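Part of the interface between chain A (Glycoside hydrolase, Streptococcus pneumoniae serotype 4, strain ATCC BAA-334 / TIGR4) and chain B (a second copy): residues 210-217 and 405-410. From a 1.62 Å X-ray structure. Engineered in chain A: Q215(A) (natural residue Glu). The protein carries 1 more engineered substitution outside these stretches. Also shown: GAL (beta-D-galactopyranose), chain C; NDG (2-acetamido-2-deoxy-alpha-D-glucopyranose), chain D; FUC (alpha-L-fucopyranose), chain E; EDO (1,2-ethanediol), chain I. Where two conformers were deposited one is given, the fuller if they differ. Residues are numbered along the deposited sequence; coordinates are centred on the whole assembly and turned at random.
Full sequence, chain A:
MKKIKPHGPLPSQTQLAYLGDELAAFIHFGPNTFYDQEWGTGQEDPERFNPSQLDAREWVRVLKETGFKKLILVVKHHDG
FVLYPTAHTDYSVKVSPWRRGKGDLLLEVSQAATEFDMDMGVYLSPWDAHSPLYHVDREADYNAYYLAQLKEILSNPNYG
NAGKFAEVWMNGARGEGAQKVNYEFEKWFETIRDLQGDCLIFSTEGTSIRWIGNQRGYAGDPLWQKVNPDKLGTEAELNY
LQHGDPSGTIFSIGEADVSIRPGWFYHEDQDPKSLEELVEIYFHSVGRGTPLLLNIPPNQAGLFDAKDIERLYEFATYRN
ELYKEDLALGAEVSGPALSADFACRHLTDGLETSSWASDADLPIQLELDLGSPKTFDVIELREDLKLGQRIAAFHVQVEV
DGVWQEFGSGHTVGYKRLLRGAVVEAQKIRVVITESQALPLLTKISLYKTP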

# COMPACT_ATOMS: atom_id res chain seq x y z
N ARG A 210 -18.96 6.89 4.58
CA ARG A 210 -19.07 5.78 3.64
C ARG A 210 -18.21 4.62 4.15
O ARG A 210 -17.33 4.79 5.00
CB ARG A 210 -18.55 6.20 2.25
CG ARG A 210 -17.03 6.41 2.17
CD ARG A 210 -16.66 6.73 0.72
NE ARG A 210 -15.20 6.79 0.59
CZ ARG A 210 -14.47 7.85 0.89
NH1 ARG A 210 -15.07 8.96 1.34
NH2 ARG A 210 -13.14 7.78 0.76
N TRP A 211 -18.46 3.44 3.59
CA TRP A 211 -17.58 2.32 3.82
C TRP A 211 -16.26 2.52 3.06
O TRP A 211 -16.29 3.06 1.96
CB TRP A 211 -18.32 1.08 3.33
CG TRP A 211 -17.57 -0.16 3.70
CD1 TRP A 211 -16.85 -0.40 4.84
CD2 TRP A 211 -17.47 -1.33 2.89
NE1 TRP A 211 -16.31 -1.66 4.79
CE2 TRP A 211 -16.67 -2.25 3.61
CE3 TRP A 211 -17.99 -1.70 1.64
CZ2 TRP A 211 -16.39 -3.53 3.12
CZ3 TRP A 211 -17.72 -2.97 1.16
CH2 TRP A 211 -16.91 -3.86 1.88
N ILE A 212 -15.13 2.11 3.66
CA ILE A 212 -13.83 2.21 2.99
C ILE A 212 -13.67 1.14 1.91
O ILE A 212 -12.73 1.21 1.10
CB ILE A 212 -12.66 2.16 4.00
CG1 ILE A 212 -11.34 2.66 3.41
CG2 ILE A 212 -12.50 0.75 4.57
CD1 ILE A 212 -11.33 4.16 3.08
N GLY A 213 -14.56 0.13 1.87
CA GLY A 213 -14.59 -0.85 0.80
C GLY A 213 -13.92 -2.18 1.15
O GLY A 213 -13.85 -3.10 0.32
N ASN A 214 -13.46 -2.29 2.41
CA ASN A 214 -12.93 -3.56 2.89
C ASN A 214 -13.14 -3.63 4.40
O ASN A 214 -13.44 -2.63 5.02
CB ASN A 214 -11.45 -3.77 2.53
CG ASN A 214 -10.55 -2.77 3.22
OD1 ASN A 214 -10.23 -2.91 4.40
ND2 ASN A 214 -10.12 -1.74 2.48
N GLN A 215 -12.91 -4.82 4.98
CA GLN A 215 -13.02 -4.99 6.42
C GLN A 215 -11.66 -5.36 7.00
O GLN A 215 -11.58 -6.07 8.01
CB GLN A 215 -14.11 -6.01 6.74
CG GLN A 215 -15.48 -5.62 6.17
CD GLN A 215 -16.58 -6.61 6.44
OE1 GLN A 215 -16.33 -7.77 6.76
NE2 GLN A 215 -17.81 -6.13 6.37
N ARG A 216 -10.59 -4.87 6.34
CA ARG A 216 -9.21 -5.15 6.73
C ARG A 216 -8.58 -3.98 7.49
O ARG A 216 -7.46 -4.09 7.98
CB ARG A 216 -8.36 -5.47 5.50
CG ARG A 216 -8.66 -6.83 4.91
CD ARG A 216 -8.05 -7.07 3.55
NE ARG A 216 -9.19 -7.54 2.79
CZ ARG A 216 -9.73 -6.93 1.74
NH1 ARG A 216 -9.18 -5.85 1.22
NH2 ARG A 216 -10.80 -7.48 1.17
N GLY A 217 -9.31 -2.86 7.57
CA GLY A 217 -8.78 -1.66 8.19
C GLY A 217 -7.82 -0.90 7.27
O GLY A 217 -6.91 -0.21 7.75
N GLN B 405 -16.98 -14.05 1.81
CA GLN B 405 -16.25 -13.06 2.58
C GLN B 405 -15.10 -12.55 1.71
O GLN B 405 -14.63 -13.24 0.84
CB GLN B 405 -15.74 -13.66 3.89
CG GLN B 405 -16.86 -13.82 4.92
CD GLN B 405 -16.49 -14.51 6.21
OE1 GLN B 405 -17.35 -14.79 7.05
NE2 GLN B 405 -15.20 -14.81 6.37
N GLU B 406 -14.66 -11.31 1.95
CA GLU B 406 -13.61 -10.82 1.09
C GLU B 406 -12.30 -11.47 1.50
O GLU B 406 -12.07 -11.81 2.67
CB GLU B 406 -13.55 -9.29 1.15
CG GLU B 406 -13.84 -8.84 2.56
CD GLU B 406 -13.56 -7.39 2.90
OE1 GLU B 406 -14.47 -6.54 2.66
OE2 GLU B 406 -12.49 -7.17 3.49
N PHE B 407 -11.46 -11.69 0.49
CA PHE B 407 -10.11 -12.18 0.69
C PHE B 407 -9.19 -10.97 0.49
O PHE B 407 -8.30 -10.73 1.31
CB PHE B 407 -9.80 -13.29 -0.32
CG PHE B 407 -8.40 -13.83 -0.22
CD1 PHE B 407 -8.09 -14.83 0.69
CD2 PHE B 407 -7.38 -13.32 -1.01
CE1 PHE B 407 -6.79 -15.30 0.80
CE2 PHE B 407 -6.08 -13.78 -0.90
CZ PHE B 407 -5.79 -14.79 -0.01
N GLY B 408 -9.44 -10.22 -0.59
CA GLY B 408 -8.66 -9.01 -0.84
C GLY B 408 -9.11 -8.34 -2.13
O GLY B 408 -9.97 -8.87 -2.83
N SER B 409 -8.48 -7.21 -2.45
CA SER B 409 -8.82 -6.50 -3.68
C SER B 409 -7.57 -5.83 -4.21
O SER B 409 -6.60 -5.64 -3.47
CB SER B 409 -9.91 -5.44 -3.50
OG SER B 409 -9.42 -4.38 -2.66
N GLY B 410 -7.64 -5.43 -5.48
CA GLY B 410 -6.56 -4.64 -6.05
C GLY B 410 -7.02 -3.84 -7.27
O GLY B 410 -8.23 -3.79 -7.59
C1 GAL C . -20.45 -4.90 3.63
C2 GAL C . -21.54 -4.12 2.87
C3 GAL C . -21.33 -2.61 3.00
C4 GAL C . -21.00 -2.18 4.43
C5 GAL C . -19.84 -3.06 4.92
C6 GAL C . -19.38 -2.75 6.33
O2 GAL C . -21.49 -4.47 1.48
O3 GAL C . -22.50 -1.90 2.49
O4 GAL C . -22.14 -2.35 5.32
O5 GAL C . -20.33 -4.43 4.97
O6 GAL C . -18.15 -3.47 6.60
C1 NDG D . -19.76 -10.14 3.86
C2 NDG D . -19.71 -9.43 5.22
C3 NDG D . -20.47 -8.11 5.16
C4 NDG D . -19.97 -7.22 3.98
C5 NDG D . -19.90 -8.07 2.69
C6 NDG D . -19.01 -7.26 1.73
C7 NDG D . -19.46 -10.97 7.14
C8 NDG D . -20.12 -11.96 8.07
O5 NDG D . -19.13 -9.27 2.87
O3 NDG D . -20.28 -7.44 6.43
O4 NDG D . -20.99 -6.24 3.77
O6 NDG D . -19.06 -7.85 0.45
O7 NDG D . -18.25 -10.78 7.16
N2 NDG D . -20.24 -10.34 6.24
O1 NDG D . -21.09 -10.37 3.47
C1 FUC E . -21.35 -6.79 7.02
C2 FUC E . -22.27 -7.63 7.89
C3 FUC E . -21.42 -8.24 9.00
C4 FUC E . -20.87 -7.13 9.90
C5 FUC E . -20.05 -6.16 9.01
C6 FUC E . -19.61 -4.92 9.76
O2 FUC E . -22.81 -8.67 7.06
O3 FUC E . -22.23 -9.15 9.77
O4 FUC E . -21.98 -6.46 10.56
O5 FUC E . -20.81 -5.72 7.82
C1 EDO I . -2.69 -4.11 7.13
O1 EDO I . -1.90 -3.23 6.36
C2 EDO I . -4.14 -3.80 6.98
O2 EDO I . -4.40 -2.41 6.80
O HOH W 1 -14.72 -5.78 0.18
O HOH W 2 -11.31 -3.50 -1.14

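How do the two backbones meet? The chain B stretch is an extended strand, while chain A leaves its own strand after W211(A) and turns through a loop. The closest CA pair, N214(A) and E406(B), lies 7.5 Å apart, so side chains rather than paired backbones bridge most of the gap. G213(A) helps shape the turn: its phi of 100° would jam a CB against the carbonyl O of I212(A).

What does E406(B) reach for? Its CB points toward chain A, and chi1 p with chi2 t carries the carboxylate into the loop. There E406(B) OE2 accepts a nearly straight hydrogen bond from Q215(A) N at 2.8 Å, a backbone donor answering a negative charge. The other oxygen, E406(B) OE1, sits at the edge of the W211(A) ring, 3.6 Å from W211(A) CZ2; ring edges carry slight positive charge and suit an anionic oxygen. Water 1 donates to both E406(B) OE1 (2.6 Å) and G213(A) O (2.8 Å).

Why does R216(A) bend as it does? The CB points toward chain B, and chi1 m with chi2 t extends the side chain to the strand, while chi3, off its wells at -130°, helps set the plane of the guanidinium. That group is sandwiched: E406(B) OE2 lies over one face and G408(B) CA over the opposite one, 3.3 Å from R216(A) NH2. The salt bridge, R216(A) NH2 to E406(B) OE2 at 2.9 Å, therefore approaches from above the plane, relying on charge attraction.

What holds the remaining chain A side chains? N214(A), with chi1 p, begins toward chain B but its end leads away, and N214(A) OD1 accepts a 2.8 Å hydrogen bond from R216(A) N, bracing the turn. The CB of the engineered Q215(A) points sideways, and chi1 m with chi2 t carries its amide to the sugars, where Q215(A) NE2 donates to GAL O6 (2.7 Å) and NDG O3 (2.8 Å), while a GAL carbon covers one face of W211(A).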